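Local coordinates for protein pyruvate formate-lyase 2 (Archaeoglobus fulgidus, PDB 2F3O) that is of unknown function but belongs to the glycyl radical enzymes, related to pyruvate formate-lyase and glycerol dehydratase, and probably acts as a lyase, at residues A[16-21]-A[69-74]; A[21-26]-A[74-79]; A[692-697]-A[724-729]. One frame throughout, in Å; residues are numbered along the deposited sequence.

Contact 1 of 3, residues A[16-21]-A[69-74]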
loop_
_atom_site.group_PDB
_atom_site.type_symbol
_atom_site.label_atom_id
_atom_site.label_comp_id
_atom_site.label_asym_id
_atom_site.label_seq_id
_atom_site.Cartn_x
_atom_site.Cartn_y
_atom_site.Cartn_z
ATOM N N PRO A 16 44.988 -10.511 -32.149
ATOM C CA PRO A 16 44.146 -9.314 -32.390
ATOM C C PRO A 16 42.624 -9.537 -32.275
ATOM O O PRO A 16 42.126 -10.628 -32.567
ATOM C CB PRO A 16 44.527 -8.895 -33.822
ATOM C CG PRO A 16 45.153 -10.108 -34.425
ATOM C CD PRO A 16 45.888 -10.752 -33.293
ATOM N N ALA A 17 41.905 -8.505 -31.838
ATOM C CA ALA A 17 40.478 -8.625 -31.549
ATOM C C ALA A 17 39.623 -8.385 -32.777
ATOM O O ALA A 17 40.017 -7.675 -33.698
ATOM C CB ALA A 17 40.078 -7.686 -30.438
ATOM N N ARG A 18 38.440 -8.985 -32.787
ATOM C CA ARG A 18 37.517 -8.813 -33.902
ATOM C C ARG A 18 36.181 -8.145 -33.503
ATOM O O ARG A 18 35.803 -8.105 -32.333
ATOM C CB ARG A 18 37.265 -10.164 -34.572
ATOM C CG ARG A 18 36.415 -11.109 -33.759
ATOM C CD ARG A 18 36.330 -12.455 -34.425
ATOM N NE ARG A 18 35.223 -13.279 -33.948
ATOM C CZ ARG A 18 34.045 -13.347 -34.556
ATOM N NH1 ARG A 18 33.812 -12.628 -35.637
ATOM N NH2 ARG A 18 33.096 -14.129 -34.090
ATOM N N LEU A 19 35.473 -7.595 -34.480
ATOM C CA LEU A 19 34.098 -7.215 -34.256
ATOM C C LEU A 19 33.207 -8.448 -34.470
ATOM O O LEU A 19 33.030 -8.909 -35.595
ATOM C CB LEU A 19 33.702 -6.102 -35.200
ATOM C CG LEU A 19 32.312 -5.609 -34.858
ATOM C CD1 LEU A 19 32.352 -4.896 -33.512
ATOM C CD2 LEU A 19 31.790 -4.701 -35.941
ATOM N N SER A 20 32.675 -8.987 -33.375
ATOM C CA SER A 20 31.840 -10.195 -33.412
ATOM C C SER A 20 30.378 -9.889 -33.741
ATOM O O SER A 20 29.866 -8.826 -33.421
ATOM C CB SER A 20 31.939 -10.960 -32.099
ATOM O OG SER A 20 30.942 -11.948 -32.031
ATOM N N VAL A 21 29.693 -10.821 -34.376
ATOM C CA VAL A 21 28.455 -10.459 -35.016
ATOM C C VAL A 21 27.347 -11.488 -34.774
ATOM O O VAL A 21 26.164 -11.182 -34.871
ATOM C CB VAL A 21 28.749 -10.189 -36.505
ATOM C CG1 VAL A 21 27.781 -10.865 -37.436
ATOM C CG2 VAL A 21 28.825 -8.711 -36.755
ATOM N N LEU A 69 32.233 -14.951 -27.104
ATOM C CA LEU A 69 31.805 -14.809 -28.483
ATOM C C LEU A 69 32.564 -15.909 -29.227
ATOM O O LEU A 69 33.591 -16.380 -28.710
ATOM C CB LEU A 69 32.182 -13.428 -28.995
ATOM C CG LEU A 69 33.605 -13.012 -28.654
ATOM C CD1 LEU A 69 34.411 -12.814 -29.912
ATOM C CD2 LEU A 69 33.623 -11.783 -27.796
ATOM N N PRO A 70 32.059 -16.359 -30.411
ATOM C CA PRO A 70 32.816 -17.343 -31.190
ATOM C C PRO A 70 34.079 -16.689 -31.676
ATOM O O PRO A 70 34.060 -15.509 -31.983
ATOM C CB PRO A 70 31.920 -17.624 -32.393
ATOM C CG PRO A 70 30.592 -17.109 -32.052
ATOM C CD PRO A 70 30.790 -16.005 -31.074
ATOM N N ASN A 71 35.154 -17.464 -31.734
ATOM C CA ASN A 71 36.502 -16.971 -32.043
ATOM C C ASN A 71 36.921 -15.655 -31.350
ATOM O O ASN A 71 36.825 -14.566 -31.939
ATOM C CB ASN A 71 36.735 -16.912 -33.555
ATOM C CG ASN A 71 38.193 -16.643 -33.903
ATOM O OD1 ASN A 71 38.498 -15.737 -34.690
ATOM N ND2 ASN A 71 39.107 -17.410 -33.292
ATOM N N PRO A 72 37.399 -15.770 -30.099
ATOM C CA PRO A 72 37.703 -14.746 -29.097
ATOM C C PRO A 72 38.825 -13.750 -29.474
ATOM O O PRO A 72 39.344 -13.819 -30.577
ATOM C CB PRO A 72 38.001 -15.574 -27.846
ATOM C CG PRO A 72 37.402 -16.905 -28.121
ATOM C CD PRO A 72 37.670 -17.105 -29.561
ATOM N N PRO A 73 39.325 -12.946 -28.521
ATOM C CA PRO A 73 39.166 -11.516 -28.422
ATOM C C PRO A 73 38.177 -10.902 -29.391
ATOM O O PRO A 73 38.353 -10.974 -30.607
ATOM C CB PRO A 73 40.598 -11.009 -28.622
ATOM C CG PRO A 73 41.450 -12.111 -27.963
ATOM C CD PRO A 73 40.498 -13.321 -27.715
ATOM N N GLY A 74 37.137 -10.292 -28.828
ATOM C CA GLY A 74 36.167 -9.563 -29.628
ATOM C C GLY A 74 35.184 -8.647 -28.920
ATOM O O GLY A 74 35.176 -8.541 -27.688
#
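Arg18 lies across the loop 69-74 and binds it through backbone carbonyls. The two segments start a small parallel sheet of two strands, 18-19 and 74-75, with Arg18 and Gly74 as bridge partners. Arg18 N donates to Pro73 O at 3.0 Å, from above the carbonyl plane. Further out, the side chain follows the loop back toward its beginning. Arg18 CB stands 4.2 Å from Pro73 O. Arg18 CG sits between the backbone N and the carbonyl carbon (chi1 72°), 3.7 Å from Pro73 O. From CG to NE the chain is extended. CD passes Asn71 O, and Arg18 NE then donates to Asn71 O at 2.9 Å. NE also makes a weak bond to Pro70 O. Arg18 NH2 gives the straighter bond to Pro70 O, 2.7 Å long with an angle of 162° at the hydrogen. Both oxygens lie at the edge of the guanidinium, in its plane, so the bonds fix the rotation of the group, with its edge toward the loop. NH2 has a second partner in Glu22, a salt bridge that probably keeps the positive charge balanced. An alanine in place of Arg18 would probably leave the carbonyls of Pro70 and Asn71 without these donors, Glu22 without its ion-pair mate, and the loop more mobile.

Apolar contacts border the polar ones. Ala17 CB rests on Pro73 CB, and Ala17 CA makes a CH···O contact with Pro73 O. Leu69 CD1 approaches the guanidinium obliquely and also touches Ser20 CB. The hydroxyl of Ser20 is hydrogen-bonded to Glu22, and Ser20 OG also packs against Leu69 CB at 3.6 Å.

Contact 2 of 3, residues A[21-26]-A[74-79]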
loop_
_atom_site.group_PDB
_atom_site.type_symbol
_atom_site.label_atom_id
_atom_site.label_comp_id
_atom_site.label_asym_id
_atom_site.label_seq_id
_atom_site.Cartn_x
_atom_site.Cartn_y
_atom_site.Cartn_z
ATOM N N VAL A 21 29.693 -10.821 -34.376
ATOM C CA VAL A 21 28.455 -10.459 -35.016
ATOM C C VAL A 21 27.347 -11.488 -34.774
ATOM O O VAL A 21 26.164 -11.182 -34.871
ATOM C CB VAL A 21 28.749 -10.189 -36.505
ATOM C CG1 VAL A 21 27.781 -10.865 -37.436
ATOM C CG2 VAL A 21 28.825 -8.711 -36.755
ATOM N N GLU A 22 27.750 -12.694 -34.387
ATOM C CA GLU A 22 26.839 -13.841 -34.256
ATOM C C GLU A 22 25.734 -13.658 -33.206
ATOM O O GLU A 22 24.592 -14.070 -33.431
ATOM C CB GLU A 22 27.623 -15.138 -33.991
ATOM C CG GLU A 22 28.640 -15.521 -35.075
ATOM C CD GLU A 22 30.011 -14.856 -34.884
ATOM O OE1 GLU A 22 30.182 -14.120 -33.883
ATOM O OE2 GLU A 22 30.916 -15.064 -35.726
ATOM N N ARG A 23 26.069 -13.046 -32.072
ATOM C CA ARG A 23 25.051 -12.689 -31.092
ATOM C C ARG A 23 24.119 -11.643 -31.698
ATOM O O ARG A 23 22.905 -11.788 -31.649
ATOM C CB ARG A 23 25.676 -12.177 -29.787
ATOM C CG ARG A 23 24.662 -11.888 -28.673
ATOM C CD ARG A 23 24.189 -10.454 -28.709
ATOM N NE ARG A 23 23.040 -10.217 -27.864
ATOM C CZ ARG A 23 22.280 -9.130 -27.921
ATOM N NH1 ARG A 23 22.533 -8.153 -28.785
ATOM N NH2 ARG A 23 21.271 -9.001 -27.085
ATOM N N CYS A 24 24.701 -10.604 -32.276
ATOM C CA CYS A 24 23.935 -9.518 -32.843
ATOM C C CYS A 24 22.907 -9.983 -33.871
ATOM O O CYS A 24 21.758 -9.552 -33.849
ATOM C CB CYS A 24 24.887 -8.523 -33.483
ATOM S SG CYS A 24 24.048 -7.111 -34.138
ATOM N N ARG A 25 23.333 -10.897 -34.737
ATOM C CA ARG A 25 22.508 -11.458 -35.812
ATOM C C ARG A 25 21.369 -12.311 -35.307
ATOM O O ARG A 25 20.216 -12.083 -35.684
ATOM C CB ARG A 25 23.347 -12.349 -36.728
ATOM C CG ARG A 25 24.202 -11.618 -37.710
ATOM C CD ARG A 25 24.695 -12.576 -38.754
ATOM N NE ARG A 25 23.731 -12.671 -39.840
ATOM C CZ ARG A 25 23.956 -13.320 -40.973
ATOM N NH1 ARG A 25 25.114 -13.939 -41.160
ATOM N NH2 ARG A 25 23.021 -13.352 -41.913
ATOM N N LEU A 26 21.703 -13.308 -34.484
ATOM C CA LEU A 26 20.717 -14.262 -33.983
ATOM C C LEU A 26 19.670 -13.607 -33.079
ATOM O O LEU A 26 18.517 -14.044 -33.047
ATOM C CB LEU A 26 21.409 -15.397 -33.244
ATOM C CG LEU A 26 22.145 -16.406 -34.116
ATOM C CD1 LEU A 26 23.132 -17.192 -33.270
ATOM C CD2 LEU A 26 21.159 -17.328 -34.821
ATOM N N GLY A 74 37.137 -10.292 -28.828
ATOM C CA GLY A 74 36.167 -9.563 -29.628
ATOM C C GLY A 74 35.184 -8.647 -28.920
ATOM O O GLY A 74 35.176 -8.541 -27.688
ATOM N N ALA A 75 34.355 -7.980 -29.724
ATOM C CA ALA A 75 33.287 -7.118 -29.224
ATOM C C ALA A 75 31.915 -7.712 -29.530
ATOM O O ALA A 75 31.660 -8.112 -30.661
ATOM C CB ALA A 75 33.401 -5.746 -29.839
ATOM N N ILE A 76 31.035 -7.771 -28.530
ATOM C CA ILE A 76 29.650 -8.179 -28.763
ATOM C C ILE A 76 28.805 -6.940 -29.092
ATOM O O ILE A 76 28.965 -5.900 -28.469
ATOM C CB ILE A 76 29.073 -8.938 -27.565
ATOM C CG1 ILE A 76 30.020 -10.057 -27.136
ATOM C CG2 ILE A 76 27.756 -9.546 -27.918
ATOM C CD1 ILE A 76 29.594 -10.788 -25.873
ATOM N N ILE A 77 27.939 -7.033 -30.101
ATOM C CA ILE A 77 27.146 -5.878 -30.529
ATOM C C ILE A 77 25.729 -5.928 -29.933
ATOM O O ILE A 77 25.052 -6.963 -30.012
ATOM C CB ILE A 77 27.056 -5.807 -32.069
ATOM C CG1 ILE A 77 28.435 -5.868 -32.704
ATOM C CG2 ILE A 77 26.352 -4.542 -32.533
ATOM C CD1 ILE A 77 28.366 -5.880 -34.207
ATOM N N PHE A 78 25.289 -4.819 -29.331
ATOM C CA PHE A 78 23.946 -4.717 -28.770
ATOM C C PHE A 78 23.209 -3.594 -29.475
ATOM O O PHE A 78 23.209 -2.473 -28.994
ATOM C CB PHE A 78 23.994 -4.480 -27.248
ATOM C CG PHE A 78 24.476 -5.677 -26.472
ATOM C CD1 PHE A 78 25.829 -5.907 -26.288
ATOM C CD2 PHE A 78 23.573 -6.599 -25.963
ATOM C CE1 PHE A 78 26.266 -7.035 -25.610
ATOM C CE2 PHE A 78 24.001 -7.731 -25.281
ATOM C CZ PHE A 78 25.341 -7.952 -25.104
ATOM N N PRO A 79 22.576 -3.887 -30.632
ATOM C CA PRO A 79 21.918 -2.835 -31.414
ATOM C C PRO A 79 20.665 -2.278 -30.740
ATOM O O PRO A 79 20.202 -1.201 -31.103
ATOM C CB PRO A 79 21.540 -3.552 -32.718
ATOM C CG PRO A 79 21.389 -4.978 -32.329
ATOM C CD PRO A 79 22.438 -5.210 -31.279
#
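Cys24 on helix 22-34 packs against Ile77, with the two CB atoms 3.8 Å apart. The first turn of the helix lies here against the chain that runs on from strand 74-75. The sulfur of Cys24, anti to the backbone N (chi1 -177°), sits in the notch formed by Ile77 CG2 and the Pro79 ring, against both. Cys24 SG touches Pro79 CD at 3.8 Å. Val21, at the N-cap position, lies beside Ile77 and points the same way, its CG2 against Ile77 CD1.

Arg23 forms the other half of the fit. Its chain bends at chi2 (-91°), which carries CD against Ile76 CG2. That methyl fits into the bend, against CB, CG and CD, and the two side chains cross at about a right angle. Phe78 CE2 sits over the centre of one face, 3.4 Å above the plane of the Arg23 guanidinium. The ring is inclined to that plane by 39°, so the two groups do not stack flat.

Arg23 NH1 donates to a lone pair of Ile77 O at 3.0 Å. NE bonds Gln266 O, and NH2 forms a salt bridge with Glu80. The buried guanidinium thus has a partner for each nitrogen, and Glu80 is likely to offset its charge.

Contact 3 of 3, residues A[692-697]-A[724-729]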
loop_
_atom_site.group_PDB
_atom_site.type_symbol
_atom_site.label_atom_id
_atom_site.label_comp_id
_atom_site.label_asym_id
_atom_site.label_seq_id
_atom_site.Cartn_x
_atom_site.Cartn_y
_atom_site.Cartn_z
ATOM N N THR A 692 43.942 6.940 -7.546
ATOM C CA THR A 692 45.068 6.252 -8.184
ATOM C C THR A 692 46.397 6.863 -7.792
ATOM O O THR A 692 46.603 8.061 -7.976
ATOM C CB THR A 692 44.990 6.384 -9.678
ATOM O OG1 THR A 692 43.635 6.209 -10.085
ATOM C CG2 THR A 692 45.881 5.360 -10.345
ATOM N N ILE A 693 47.307 6.046 -7.276
ATOM C CA ILE A 693 48.635 6.527 -6.891
ATOM C C ILE A 693 49.735 5.974 -7.809
ATOM O O ILE A 693 49.993 4.776 -7.830
ATOM C CB ILE A 693 48.915 6.226 -5.397
ATOM C CG1 ILE A 693 48.069 7.146 -4.524
ATOM C CG2 ILE A 693 50.385 6.420 -5.052
ATOM C CD1 ILE A 693 48.190 8.593 -4.934
ATOM N N ASN A 694 50.350 6.852 -8.592
ATOM C CA ASN A 694 51.376 6.430 -9.549
ATOM C C ASN A 694 52.789 6.665 -9.034
ATOM O O ASN A 694 53.180 7.795 -8.744
ATOM C CB ASN A 694 51.200 7.132 -10.895
ATOM C CG ASN A 694 49.986 6.657 -11.637
ATOM O OD1 ASN A 694 49.210 5.858 -11.124
ATOM N ND2 ASN A 694 49.809 7.144 -12.853
ATOM N N LEU A 695 53.550 5.583 -8.934
ATOM C CA LEU A 695 54.882 5.622 -8.357
ATOM C C LEU A 695 55.930 5.154 -9.363
ATOM O O LEU A 695 55.710 4.183 -10.097
ATOM C CB LEU A 695 54.938 4.741 -7.107
ATOM C CG LEU A 695 54.330 5.316 -5.832
ATOM C CD1 LEU A 695 54.230 4.243 -4.778
ATOM C CD2 LEU A 695 55.160 6.480 -5.330
ATOM N N SER A 696 57.059 5.864 -9.393
ATOM C CA SER A 696 58.261 5.459 -10.133
ATOM C C SER A 696 58.842 4.214 -9.471
ATOM O O SER A 696 58.805 4.099 -8.247
ATOM C CB SER A 696 59.276 6.616 -10.109
ATOM O OG SER A 696 60.567 6.235 -10.549
ATOM N N SER A 697 59.361 3.282 -10.268
ATOM C CA SER A 697 59.922 2.035 -9.718
ATOM C C SER A 697 61.253 2.222 -8.980
ATOM O O SER A 697 61.625 1.405 -8.130
ATOM C CB SER A 697 60.061 0.947 -10.803
ATOM O OG SER A 697 60.947 1.326 -11.845
ATOM N N GLN A 724 44.430 2.580 -5.425
ATOM C CA GLN A 724 45.072 1.651 -6.338
ATOM C C GLN A 724 46.421 2.191 -6.777
ATOM O O GLN A 724 46.629 3.405 -6.883
ATOM C CB GLN A 724 44.191 1.377 -7.551
ATOM C CG GLN A 724 43.896 2.605 -8.356
ATOM C CD GLN A 724 43.132 2.298 -9.594
ATOM O OE1 GLN A 724 42.554 1.218 -9.739
ATOM N NE2 GLN A 724 43.114 3.247 -10.515
ATOM N N PHE A 725 47.342 1.274 -7.041
ATOM C CA PHE A 725 48.714 1.649 -7.320
ATOM C C PHE A 725 49.230 1.289 -8.697
ATOM O O PHE A 725 48.863 0.278 -9.284
ATOM C CB PHE A 725 49.618 0.981 -6.316
ATOM C CG PHE A 725 49.452 1.484 -4.917
ATOM C CD1 PHE A 725 48.878 0.673 -3.940
ATOM C CD2 PHE A 725 49.895 2.760 -4.568
ATOM C CE1 PHE A 725 48.742 1.124 -2.641
ATOM C CE2 PHE A 725 49.757 3.227 -3.275
ATOM C CZ PHE A 725 49.184 2.406 -2.304
ATOM N N ASN A 726 50.125 2.129 -9.188
ATOM C CA ASN A 726 50.875 1.855 -10.400
ATOM C C ASN A 726 52.367 1.922 -10.142
ATOM O O ASN A 726 52.864 2.901 -9.583
ATOM C CB ASN A 726 50.527 2.874 -11.473
ATOM C CG ASN A 726 49.428 2.403 -12.370
ATOM O OD1 ASN A 726 49.255 1.197 -12.585
ATOM N ND2 ASN A 726 48.672 3.347 -12.911
ATOM N N ILE A 727 53.075 0.878 -10.551
ATOM C CA ILE A 727 54.533 0.902 -10.539
ATOM C C ILE A 727 54.992 0.968 -11.992
ATOM O O ILE A 727 54.858 0.018 -12.759
ATOM C CB ILE A 727 55.127 -0.304 -9.807
ATOM C CG1 ILE A 727 54.555 -0.413 -8.390
ATOM C CG2 ILE A 727 56.612 -0.189 -9.743
ATOM C CD1 ILE A 727 54.691 0.825 -7.553
ATOM N N LEU A 728 55.489 2.129 -12.379
ATOM C CA LEU A 728 55.751 2.403 -13.771
ATOM C C LEU A 728 57.188 2.855 -14.019
ATOM O O LEU A 728 57.736 3.692 -13.278
ATOM C CB LEU A 728 54.802 3.488 -14.254
ATOM C CG LEU A 728 53.323 3.191 -14.034
ATOM C CD1 LEU A 728 52.472 4.417 -14.347
ATOM C CD2 LEU A 728 52.920 1.967 -14.857
ATOM N N LYS A 729 57.783 2.299 -15.076
ATOM C CA LYS A 729 59.114 2.670 -15.535
ATOM C C LYS A 729 58.895 3.524 -16.763
ATOM O O LYS A 729 58.425 3.034 -17.781
ATOM C CB LYS A 729 59.918 1.410 -15.860
ATOM C CG LYS A 729 59.657 0.297 -14.847
ATOM C CD LYS A 729 60.634 -0.851 -14.919
ATOM C CE LYS A 729 60.475 -1.736 -13.679
ATOM N NZ LYS A 729 61.212 -3.031 -13.782
#
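Ile693 and Phe725 sit opposite each other on neighbouring strands, and the backbone bonds around them set the register. Ile693 N donates to Gln724 O at 2.8 Å, and Asn726 N returns a bond to Ile693 O. Leu695 N to Asn726 O and Leu728 N to Leu695 O repeat the pattern. A weak bond from Ser697 N to Leu728 O follows where strand 692-696 gives way to helix 697-700. CA-H groups of Thr692, Phe725 and Ile727 add CH···O contacts.

The strands run parallel, 21° apart, and 692-696 is an edge strand of the mixed five-stranded sheet, counted within this chain. The connection between them, through helices 697-700 and 704-717, makes a beta-alpha-beta crossover within the glycyl radical family region.

Polar side chains share one face. Gln724 NE2 donates to Thr692 OG1 at 3.0 Å, while its OE1 accepts from the Arg749 side chain. Asn694 and Asn726 lie side by side with their amides turned 54° apart. Asn726 ND2 reaches Asn694 OD1 at 3.1 Å from above its carbonyl plane, and Asn726 OD1 accepts from Arg749 N.

Apolar side chains share the other face, against helices 670-677 and 704-717. Phe725 CD2 meets Ile693 CB at 3.7 Å, and Ile727 CD1 meets Leu695 CB at 3.9 Å. Just past strand 692-696, Ser697 CB touches Ile727 CG2 at 3.8 Å.

How the contacts relate
Contacts 1 and 2 form one continuous unit, with centres about 10 Å apart. They share Val21 and Gly74, and their segments alternate along the chain. The two-stranded sheet 18-19/74-75 joins them, and helix 22-34 follows its first strand. Backbone bonds between Ala75 and both Arg18 and Ser20 carry the pairing from contact 1 into contact 2. The N-terminal end of the chain is thus tied to 69-79, within the pyruvate formate lyase-like region. Contact 3 comes much later. Its centre is about 32 Å from that of contact 1 and about 36 Å from that of contact 2, with nearest atoms about 22 Å apart in both cases. It pairs strands of a separate five-stranded sheet, in the glycine radical region.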